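Local coordinates for nitrate regulatory protein (Klebsiella oxytoca, PDB 4AKK), which binds the leader RNA of the nasF operon in response to nitrate or nitrite and brings about transcription antitermination, at residues G64-L69 with T107-A112; H71-E76 with R161-L166; S122-R127 with L167-Q172. One frame throughout, in Å; residues are numbered along the deposited sequence.

Contact 1 (G64-L69 with T107-A112); sequences GQISAL and TRFYAA
F109 fills the buried half of this contact. L69 lays its CD2 methyl over one face of the ring. CD2 is 4.2 Å from the F109 ring centre and 26° off the ring normal, a CH-pi contact. I66 meets the same ring at its edge, with CG1 3.6 Å from F109 CE1. The ring is therefore held on a face and at an edge by two branched side chains one helical turn or less apart. Helix 152-167 also packs on this half.

The other half is polar and more exposed. Q65 points toward the opposite helix, and its chain bends at chi2 (-50°), which turns CD toward R108. Its OE1 lies 3.1 Å from R108 CB. NE2 of Q65 sits at the edge of the R108 guanidinium, 3.9 Å from NH1. NE2 and NH1 are both donors, and no hydrogen bond spans the two segments. Nearer the backbone, Q65 CG rests 3.9 Å from A112 CB, so the start of the chain is still packed.

The backbones come closest at Q65 and F109, whose CA atoms are 5.3 Å apart. The axes of the two segments are 9.0 Å apart and run at 157°. This is antiparallel helix packing between helices 56-85 and 92-117, within the all-helical NIT domain.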
loop_
_atom_site.group_PDB
_atom_site.type_symbol
_atom_site.label_atom_id
_atom_site.label_comp_id
_atom_site.label_asym_id
_atom_site.label_seq_id
_atom_site.Cartn_x
_atom_site.Cartn_y
_atom_site.Cartn_z
ATOM N N GLY A 64 0.618 -23.077 7.472
ATOM C CA GLY A 64 0.225 -24.307 6.817
ATOM C C GLY A 64 -1.116 -24.844 7.282
ATOM O O GLY A 64 -1.906 -25.320 6.470
ATOM N N GLN A 65 -1.367 -24.783 8.589
ATOM C CA GLN A 65 -2.651 -25.197 9.147
ATOM C C GLN A 65 -3.795 -24.267 8.737
ATOM O O GLN A 65 -4.926 -24.712 8.561
ATOM C CB GLN A 65 -2.582 -25.314 10.673
ATOM C CG GLN A 65 -1.663 -26.447 11.148
ATOM C CD GLN A 65 -1.967 -27.784 10.461
ATOM O OE1 GLN A 65 -3.245 -28.109 10.354
ATOM N NE2 GLN A 65 -1.066 -28.499 10.024
ATOM N N ILE A 66 -3.503 -22.983 8.580
ATOM C CA ILE A 66 -4.523 -22.043 8.118
ATOM C C ILE A 66 -4.900 -22.403 6.689
ATOM O O ILE A 66 -6.079 -22.501 6.350
ATOM C CB ILE A 66 -4.035 -20.585 8.201
ATOM C CG1 ILE A 66 -4.074 -20.108 9.658
ATOM C CG2 ILE A 66 -4.883 -19.679 7.294
ATOM C CD1 ILE A 66 -3.216 -18.903 9.935
ATOM N N SER A 67 -3.880 -22.628 5.866
ATOM C CA SER A 67 -4.085 -23.024 4.484
ATOM C C SER A 67 -4.955 -24.271 4.358
ATOM O O SER A 67 -5.844 -24.334 3.506
ATOM C CB SER A 67 -2.746 -23.282 3.810
ATOM O OG SER A 67 -2.942 -23.781 2.499
ATOM N N ALA A 68 -4.684 -25.265 5.197
ATOM C CA ALA A 68 -5.405 -26.532 5.127
ATOM C C ALA A 68 -6.850 -26.369 5.577
ATOM O O ALA A 68 -7.766 -26.913 4.962
ATOM C CB ALA A 68 -4.703 -27.596 5.970
ATOM N N LEU A 69 -7.046 -25.632 6.665
ATOM C CA LEU A 69 -8.389 -25.363 7.161
ATOM C C LEU A 69 -9.206 -24.597 6.114
ATOM O O LEU A 69 -10.358 -24.915 5.863
ATOM C CB LEU A 69 -8.323 -24.572 8.470
ATOM C CG LEU A 69 -9.656 -24.147 9.094
ATOM C CD1 LEU A 69 -10.532 -25.354 9.374
ATOM C CD2 LEU A 69 -9.426 -23.344 10.365
ATOM N N THR A 107 -9.060 -28.785 14.804
ATOM C CA THR A 107 -8.244 -29.314 15.882
ATOM C C THR A 107 -6.771 -28.990 15.673
ATOM O O THR A 107 -6.104 -28.501 16.579
ATOM C CB THR A 107 -8.401 -30.840 15.962
ATOM O OG1 THR A 107 -9.782 -31.151 16.164
ATOM C CG2 THR A 107 -7.564 -31.420 17.102
ATOM N N ARG A 108 -6.267 -29.278 14.477
ATOM C CA ARG A 108 -4.878 -28.991 14.154
ATOM C C ARG A 108 -4.600 -27.483 14.181
ATOM O O ARG A 108 -3.533 -27.053 14.614
ATOM C CB ARG A 108 -4.525 -29.550 12.780
ATOM C CG ARG A 108 -4.501 -31.085 12.691
ATOM C CD ARG A 108 -4.460 -31.528 11.230
ATOM N NE ARG A 108 -4.010 -32.906 11.057
ATOM C CZ ARG A 108 -2.756 -33.247 10.765
ATOM N NH1 ARG A 108 -1.826 -32.309 10.616
ATOM N NH2 ARG A 108 -2.429 -34.526 10.624
ATOM N N PHE A 109 -5.560 -26.690 13.712
ATOM C CA PHE A 109 -5.436 -25.229 13.705
ATOM C C PHE A 109 -5.345 -24.688 15.126
ATOM O O PHE A 109 -4.488 -23.849 15.434
ATOM C CB PHE A 109 -6.629 -24.597 12.979
ATOM C CG PHE A 109 -6.745 -23.097 13.159
ATOM C CD1 PHE A 109 -5.847 -22.231 12.538
ATOM C CD2 PHE A 109 -7.767 -22.556 13.921
ATOM C CE1 PHE A 109 -5.959 -20.852 12.690
ATOM C CE2 PHE A 109 -7.888 -21.170 14.088
ATOM C CZ PHE A 109 -6.985 -20.319 13.468
ATOM N N TYR A 110 -6.245 -25.165 15.985
ATOM C CA TYR A 110 -6.290 -24.731 17.382
ATOM C C TYR A 110 -4.994 -25.123 18.099
ATOM O O TYR A 110 -4.504 -24.393 18.963
ATOM C CB TYR A 110 -7.510 -25.322 18.099
ATOM C CG TYR A 110 -8.836 -24.634 17.789
ATOM C CD1 TYR A 110 -8.927 -23.253 17.735
ATOM C CD2 TYR A 110 -9.998 -25.371 17.576
ATOM C CE1 TYR A 110 -10.125 -22.621 17.463
ATOM C CE2 TYR A 110 -11.207 -24.745 17.303
ATOM C CZ TYR A 110 -11.260 -23.369 17.250
ATOM O OH TYR A 110 -12.447 -22.726 16.984
ATOM N N ALA A 111 -4.441 -26.275 17.725
ATOM C CA ALA A 111 -3.170 -26.734 18.277
ATOM C C ALA A 111 -2.025 -25.815 17.850
ATOM O O ALA A 111 -1.212 -25.391 18.680
ATOM C CB ALA A 111 -2.889 -28.166 17.849
ATOM N N ALA A 112 -1.965 -25.506 16.556
ATOM C CA ALA A 112 -0.925 -24.622 16.034
ATOM C C ALA A 112 -0.993 -23.219 16.646
ATOM O O ALA A 112 -0.016 -22.472 16.590
ATOM C CB ALA A 112 -0.986 -24.551 14.516
#

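Contact 2 (H71-E76 with R161-L166); sequences HMLQCE and RIIRHL
L73 is the bump on helix 56-85, and its CD1 sits between I162 and L166 of the facing helix. Its CG is anti to the carbonyl carbon (chi1 -75°), and CD1 leads into the hollow. CD1 lies 3.5 Å from CD1 of L166, tighter than a usual van der Waals contact between carbons. On the neighbouring turn, CG2 of I162 is 3.9 Å from L73 CD1. One methyl thus meets branches from two successive turns. The L73 side chain crosses those of I162 and L166 at about a right angle.

I163 supplies the answering bump and packs against the base of L73. Its CG1 is 3.8 Å from CB of L73, and its terminal CD1 rests against both L73 and Q74. CD1 of I163 is 3.9 Å from L73 CB and also 3.9 Å from Q74 CG.

The pattern is that of antiparallel helices in a bundle, here helices 56-85 and 152-167 of the nitrate- and nitrite-sensing domain. The segment axes are 10.1 Å apart at 167°. No hydrogen bond links the segments, and all five touching residues are buried.

Q74 touches I163 through CG, and the extended chain carries the amide on to K196 and E197. OE1 bonds to K196 NZ, and NE2 to E197 OE1. K196 NZ also bonds to H71 ND1. L138 packs on both L73 and I162, and A131 of helix 122-134 on L166.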
loop_
_atom_site.group_PDB
_atom_site.type_symbol
_atom_site.label_atom_id
_atom_site.label_comp_id
_atom_site.label_asym_id
_atom_site.label_seq_id
_atom_site.Cartn_x
_atom_site.Cartn_y
_atom_site.Cartn_z
ATOM N N HIS A 71 -8.776 -24.622 2.971
ATOM C CA HIS A 71 -9.062 -25.508 1.856
ATOM C C HIS A 71 -10.279 -26.406 2.134
ATOM O O HIS A 71 -11.178 -26.539 1.292
ATOM C CB HIS A 71 -7.835 -26.350 1.469
ATOM C CG HIS A 71 -8.099 -27.279 0.325
ATOM N ND1 HIS A 71 -8.152 -26.850 -0.985
ATOM C CD2 HIS A 71 -8.363 -28.609 0.297
ATOM C CE1 HIS A 71 -8.425 -27.876 -1.772
ATOM N NE2 HIS A 71 -8.558 -28.955 -1.019
ATOM N N MET A 72 -10.307 -27.015 3.315
ATOM C CA MET A 72 -11.445 -27.839 3.703
ATOM C C MET A 72 -12.738 -27.013 3.756
ATOM O O MET A 72 -13.798 -27.482 3.341
ATOM C CB MET A 72 -11.198 -28.526 5.053
ATOM C CG MET A 72 -10.043 -29.557 5.081
ATOM S SD MET A 72 -9.688 -30.605 3.624
ATOM C CE MET A 72 -11.270 -30.920 2.863
ATOM N N LEU A 73 -12.647 -25.789 4.277
ATOM C CA LEU A 73 -13.811 -24.894 4.332
ATOM C C LEU A 73 -14.303 -24.560 2.923
ATOM O O LEU A 73 -15.501 -24.446 2.693
ATOM C CB LEU A 73 -13.478 -23.612 5.097
ATOM C CG LEU A 73 -13.408 -23.786 6.615
ATOM C CD1 LEU A 73 -12.703 -22.602 7.249
ATOM C CD2 LEU A 73 -14.800 -23.980 7.213
ATOM N N GLN A 74 -13.370 -24.412 1.986
ATOM C CA GLN A 74 -13.717 -24.213 0.575
ATOM C C GLN A 74 -14.437 -25.440 -0.005
ATOM O O GLN A 74 -15.367 -25.308 -0.808
ATOM C CB GLN A 74 -12.451 -23.903 -0.240
ATOM C CG GLN A 74 -11.886 -22.492 -0.027
ATOM C CD GLN A 74 -10.408 -22.363 -0.399
ATOM O OE1 GLN A 74 -9.687 -23.364 -0.499
ATOM N NE2 GLN A 74 -9.945 -21.120 -0.580
ATOM N N CYS A 75 -14.003 -26.633 0.392
ATOM C CA CYS A 75 -14.690 -27.858 -0.030
ATOM C C CYS A 75 -16.096 -27.897 0.557
ATOM O O CYS A 75 -17.071 -28.178 -0.141
ATOM C CB CYS A 75 -13.901 -29.113 0.384
ATOM S SG CYS A 75 -12.244 -29.270 -0.383
ATOM N N GLU A 76 -16.202 -27.602 1.848
ATOM C CA GLU A 76 -17.513 -27.575 2.488
ATOM C C GLU A 76 -18.410 -26.507 1.851
ATOM O O GLU A 76 -19.588 -26.740 1.625
ATOM C CB GLU A 76 -17.400 -27.364 4.002
ATOM C CG GLU A 76 -18.720 -27.579 4.741
ATOM C CD GLU A 76 -18.567 -27.601 6.252
ATOM O OE1 GLU A 76 -17.429 -27.466 6.742
ATOM O OE2 GLU A 76 -19.587 -27.748 6.955
ATOM N N ARG A 161 -16.909 -15.621 4.804
ATOM C CA ARG A 161 -16.514 -14.722 5.887
ATOM C C ARG A 161 -15.564 -15.399 6.886
ATOM O O ARG A 161 -14.584 -14.799 7.321
ATOM C CB ARG A 161 -17.743 -14.177 6.614
ATOM C CG ARG A 161 -17.402 -13.448 7.906
ATOM C CD ARG A 161 -18.621 -12.800 8.528
ATOM N NE ARG A 161 -19.603 -13.789 8.961
ATOM C CZ ARG A 161 -20.724 -13.494 9.611
ATOM N NH1 ARG A 161 -21.005 -12.232 9.913
ATOM N NH2 ARG A 161 -21.564 -14.461 9.959
ATOM N N ILE A 162 -15.857 -16.646 7.247
ATOM C CA ILE A 162 -14.955 -17.412 8.097
ATOM C C ILE A 162 -13.588 -17.537 7.426
ATOM O O ILE A 162 -12.543 -17.338 8.048
ATOM C CB ILE A 162 -15.513 -18.816 8.375
ATOM C CG1 ILE A 162 -16.764 -18.719 9.253
ATOM C CG2 ILE A 162 -14.454 -19.687 9.058
ATOM C CD1 ILE A 162 -17.497 -20.030 9.440
ATOM N N ILE A 163 -13.617 -17.848 6.137
ATOM C CA ILE A 163 -12.408 -17.984 5.339
ATOM C C ILE A 163 -11.561 -16.710 5.274
ATOM O O ILE A 163 -10.331 -16.756 5.400
ATOM C CB ILE A 163 -12.746 -18.490 3.904
ATOM C CG1 ILE A 163 -13.169 -19.967 3.970
ATOM C CG2 ILE A 163 -11.532 -18.316 2.988
ATOM C CD1 ILE A 163 -13.878 -20.498 2.708
ATOM N N ARG A 164 -12.216 -15.574 5.084
ATOM C CA ARG A 164 -11.506 -14.304 4.963
ATOM C C ARG A 164 -10.752 -13.898 6.238
ATOM O O ARG A 164 -9.631 -13.383 6.174
ATOM C CB ARG A 164 -12.481 -13.195 4.559
ATOM C CG ARG A 164 -11.891 -11.783 4.644
ATOM C CD ARG A 164 -12.806 -10.769 3.980
ATOM N NE ARG A 164 -14.167 -10.880 4.487
ATOM C CZ ARG A 164 -14.635 -10.189 5.522
ATOM N NH1 ARG A 164 -13.851 -9.317 6.153
ATOM N NH2 ARG A 164 -15.891 -10.362 5.913
ATOM N N HIS A 165 -11.369 -14.115 7.393
ATOM C CA HIS A 165 -10.709 -13.818 8.662
ATOM C C HIS A 165 -9.554 -14.769 8.961
ATOM O O HIS A 165 -8.589 -14.386 9.609
ATOM C CB HIS A 165 -11.712 -13.811 9.806
ATOM C CG HIS A 165 -12.706 -12.702 9.703
ATOM N ND1 HIS A 165 -12.533 -11.368 9.556
ATOM C CD2 HIS A 165 -14.067 -12.915 9.694
ATOM C CE1 HIS A 165 -13.782 -10.805 9.480
ATOM N NE2 HIS A 165 -14.690 -11.758 9.568
ATOM N N LEU A 166 -9.649 -15.997 8.470
ATOM C CA LEU A 166 -8.566 -16.958 8.643
ATOM C C LEU A 166 -7.388 -16.507 7.805
ATOM O O LEU A 166 -6.264 -16.470 8.284
ATOM C CB LEU A 166 -9.006 -18.364 8.232
ATOM C CG LEU A 166 -9.886 -19.065 9.263
ATOM C CD1 LEU A 166 -10.501 -20.322 8.671
ATOM C CD2 LEU A 166 -9.068 -19.380 10.521
#

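Contact 3 (S122-R127 with L167-Q172); sequences SALCWR and LNIVPQ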
loop_
_atom_site.group_PDB
_atom_site.type_symbol
_atom_site.label_atom_id
_atom_site.label_comp_id
_atom_site.label_asym_id
_atom_site.label_seq_id
_atom_site.Cartn_x
_atom_site.Cartn_y
_atom_site.Cartn_z
ATOM N N SER A 122 0.109 -7.532 19.450
ATOM C CA SER A 122 -1.261 -7.123 19.707
ATOM C C SER A 122 -2.134 -7.256 18.455
ATOM O O SER A 122 -3.250 -7.752 18.523
ATOM C CB SER A 122 -1.292 -5.684 20.233
ATOM O OG SER A 122 -2.627 -5.268 20.472
ATOM N N ALA A 123 -1.625 -6.814 17.314
ATOM C CA ALA A 123 -2.405 -6.910 16.086
ATOM C C ALA A 123 -2.675 -8.368 15.676
ATOM O O ALA A 123 -3.772 -8.699 15.227
ATOM C CB ALA A 123 -1.721 -6.136 14.966
ATOM N N LEU A 124 -1.691 -9.249 15.850
ATOM C CA LEU A 124 -1.889 -10.671 15.540
ATOM C C LEU A 124 -2.943 -11.288 16.451
ATOM O O LEU A 124 -3.794 -12.066 16.011
ATOM C CB LEU A 124 -0.574 -11.456 15.638
ATOM C CG LEU A 124 -0.676 -12.916 15.190
ATOM C CD1 LEU A 124 -1.058 -12.997 13.707
ATOM C CD2 LEU A 124 0.638 -13.657 15.456
ATOM N N CYS A 125 -2.891 -10.932 17.726
ATOM C CA CYS A 125 -3.936 -11.338 18.658
ATOM C C CYS A 125 -5.327 -10.949 18.176
ATOM O O CYS A 125 -6.270 -11.753 18.254
ATOM C CB CYS A 125 -3.690 -10.743 20.038
ATOM S SG CYS A 125 -2.193 -11.364 20.842
ATOM N N TRP A 126 -5.467 -9.713 17.697
ATOM C CA TRP A 126 -6.766 -9.253 17.196
ATOM C C TRP A 126 -7.229 -10.069 15.979
ATOM O O TRP A 126 -8.395 -10.445 15.885
ATOM C CB TRP A 126 -6.728 -7.761 16.858
ATOM C CG TRP A 126 -7.044 -6.859 18.018
ATOM C CD1 TRP A 126 -6.183 -6.443 18.995
ATOM C CD2 TRP A 126 -8.307 -6.243 18.310
ATOM N NE1 TRP A 126 -6.831 -5.612 19.878
ATOM C CE2 TRP A 126 -8.135 -5.472 19.481
ATOM C CE3 TRP A 126 -9.564 -6.268 17.697
ATOM C CZ2 TRP A 126 -9.177 -4.730 20.053
ATOM C CZ3 TRP A 126 -10.598 -5.527 18.266
ATOM C CH2 TRP A 126 -10.395 -4.772 19.432
ATOM N N ARG A 127 -6.313 -10.340 15.053
ATOM C CA ARG A 127 -6.659 -11.108 13.862
ATOM C C ARG A 127 -7.123 -12.500 14.259
ATOM O O ARG A 127 -8.140 -12.998 13.777
ATOM C CB ARG A 127 -5.459 -11.224 12.919
ATOM C CG ARG A 127 -5.065 -9.930 12.232
ATOM C CD ARG A 127 -6.120 -9.447 11.239
ATOM N NE ARG A 127 -5.648 -8.277 10.496
ATOM C CZ ARG A 127 -6.401 -7.539 9.683
ATOM N NH1 ARG A 127 -7.681 -7.841 9.496
ATOM N NH2 ARG A 127 -5.876 -6.487 9.064
ATOM N N LEU A 167 -7.670 -16.151 6.556
ATOM C CA LEU A 167 -6.662 -15.659 5.627
ATOM C C LEU A 167 -5.984 -14.375 6.094
ATOM O O LEU A 167 -4.792 -14.194 5.863
ATOM C CB LEU A 167 -7.276 -15.432 4.241
ATOM C CG LEU A 167 -7.637 -16.685 3.447
ATOM C CD1 LEU A 167 -8.161 -16.310 2.067
ATOM C CD2 LEU A 167 -6.441 -17.611 3.328
ATOM N N ASN A 168 -6.743 -13.494 6.744
ATOM C CA ASN A 168 -6.209 -12.233 7.251
ATOM C C ASN A 168 -5.179 -12.444 8.353
ATOM O O ASN A 168 -4.442 -11.526 8.701
ATOM C CB ASN A 168 -7.326 -11.302 7.773
ATOM C CG ASN A 168 -8.223 -10.761 6.666
ATOM O OD1 ASN A 168 -7.886 -10.828 5.487
ATOM N ND2 ASN A 168 -9.381 -10.222 7.051
ATOM N N ILE A 169 -5.123 -13.641 8.920
ATOM C CA ILE A 169 -4.078 -13.899 9.900
ATOM C C ILE A 169 -2.704 -13.909 9.226
ATOM O O ILE A 169 -1.728 -13.449 9.799
ATOM C CB ILE A 169 -4.275 -15.228 10.635
ATOM C CG1 ILE A 169 -5.565 -15.209 11.464
ATOM C CG2 ILE A 169 -3.045 -15.528 11.500
ATOM C CD1 ILE A 169 -5.938 -16.562 12.045
ATOM N N VAL A 170 -2.646 -14.419 8.001
ATOM C CA VAL A 170 -1.366 -14.701 7.337
ATOM C C VAL A 170 -0.432 -13.503 7.131
ATOM O O VAL A 170 0.732 -13.562 7.527
ATOM C CB VAL A 170 -1.567 -15.443 6.001
ATOM C CG1 VAL A 170 -0.226 -15.680 5.320
ATOM C CG2 VAL A 170 -2.279 -16.765 6.236
ATOM N N PRO A 171 -0.927 -12.422 6.506
ATOM C CA PRO A 171 -0.088 -11.233 6.315
ATOM C C PRO A 171 0.361 -10.646 7.650
ATOM O O PRO A 171 1.443 -10.076 7.762
ATOM C CB PRO A 171 -1.026 -10.241 5.608
ATOM C CG PRO A 171 -2.149 -11.078 5.059
ATOM C CD PRO A 171 -2.302 -12.213 6.017
ATOM N N GLN A 172 -0.483 -10.777 8.660
ATOM C CA GLN A 172 -0.144 -10.271 9.980
ATOM C C GLN A 172 1.021 -11.065 10.553
ATOM O O GLN A 172 1.809 -10.552 11.342
ATOM C CB GLN A 172 -1.342 -10.380 10.920
ATOM C CG GLN A 172 -1.223 -9.461 12.107
ATOM C CD GLN A 172 -1.348 -8.026 11.691
ATOM O OE1 GLN A 172 -2.290 -7.663 10.982
ATOM N NE2 GLN A 172 -0.400 -7.194 12.115
HETATM O O HOH W 1 -9.600 -10.066 10.202
#
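R127 and Q172 both bend at chi2, and these two bends bring their polar groups together. In R127, chi2 of -67° folds CD toward the backbone of N168, where it lies 3.7 Å from N168 O. In Q172, chi2 of 69° swings CD toward A123. Q172 OE1 faces R127 NE across 3.4 Å. The N-H points almost straight at the oxygen, at 172°, but the bond is long and weak. OE1 sits at the edge of the guanidinium in its plane, and the two flat groups are nearly coplanar.

A second nitrogen of the guanidinium, NH1, lies near N168 ND2, and both are donors. A water serves them both. It accepts from R127 NH1 at 3.0 Å and from N168 ND2 at 3.2 Å. The other amide atoms bond outside the two segments: N168 OD1 to Q351 NE2, and Q172 NE2 to D175 OD2. The same Q172 NE2 lies against A123 CB, 3.3 Å away.

L124 supplies the apolar part of the contact. L124 and Q172 slide past each other in opposite directions, with L124 CD1 3.8 Å from Q172 CB. L124 CD1 also meets CG2 of I169 at 3.9 Å.

R127 is buried, and L335 of the second subunit packs on it. W126 meets F42 of that subunit edge-to-face. The contact thus joins the first turns of helix 122-134 to the short helix 169-173, inside the helical NIT domain and at the interface between the two subunits.

How the contacts relate
All lie in one NIT domain. Contacts 1 and 2 both use helix 56-85, which meets helix 92-117 in the first and helix 152-167 in the second. Contact 3 joins helix 122-134, which follows 92-117, to 169-173, which follows 152-167. Centre to centre, contact 1 is about 12 Å from contact 2 and about 14 Å from contact 3, and contact 2 is about 16 Å from contact 3. Contacts 1 and 3 follow in series; contact 2 crosses both. L166 of contact 2 packs on L69 and F109, and I66 of contact 1 packs on I169. Contacts 2 and 3 merely adjoin in sequence, so packing through contact 1 links these neighbouring helices of the sensing domain.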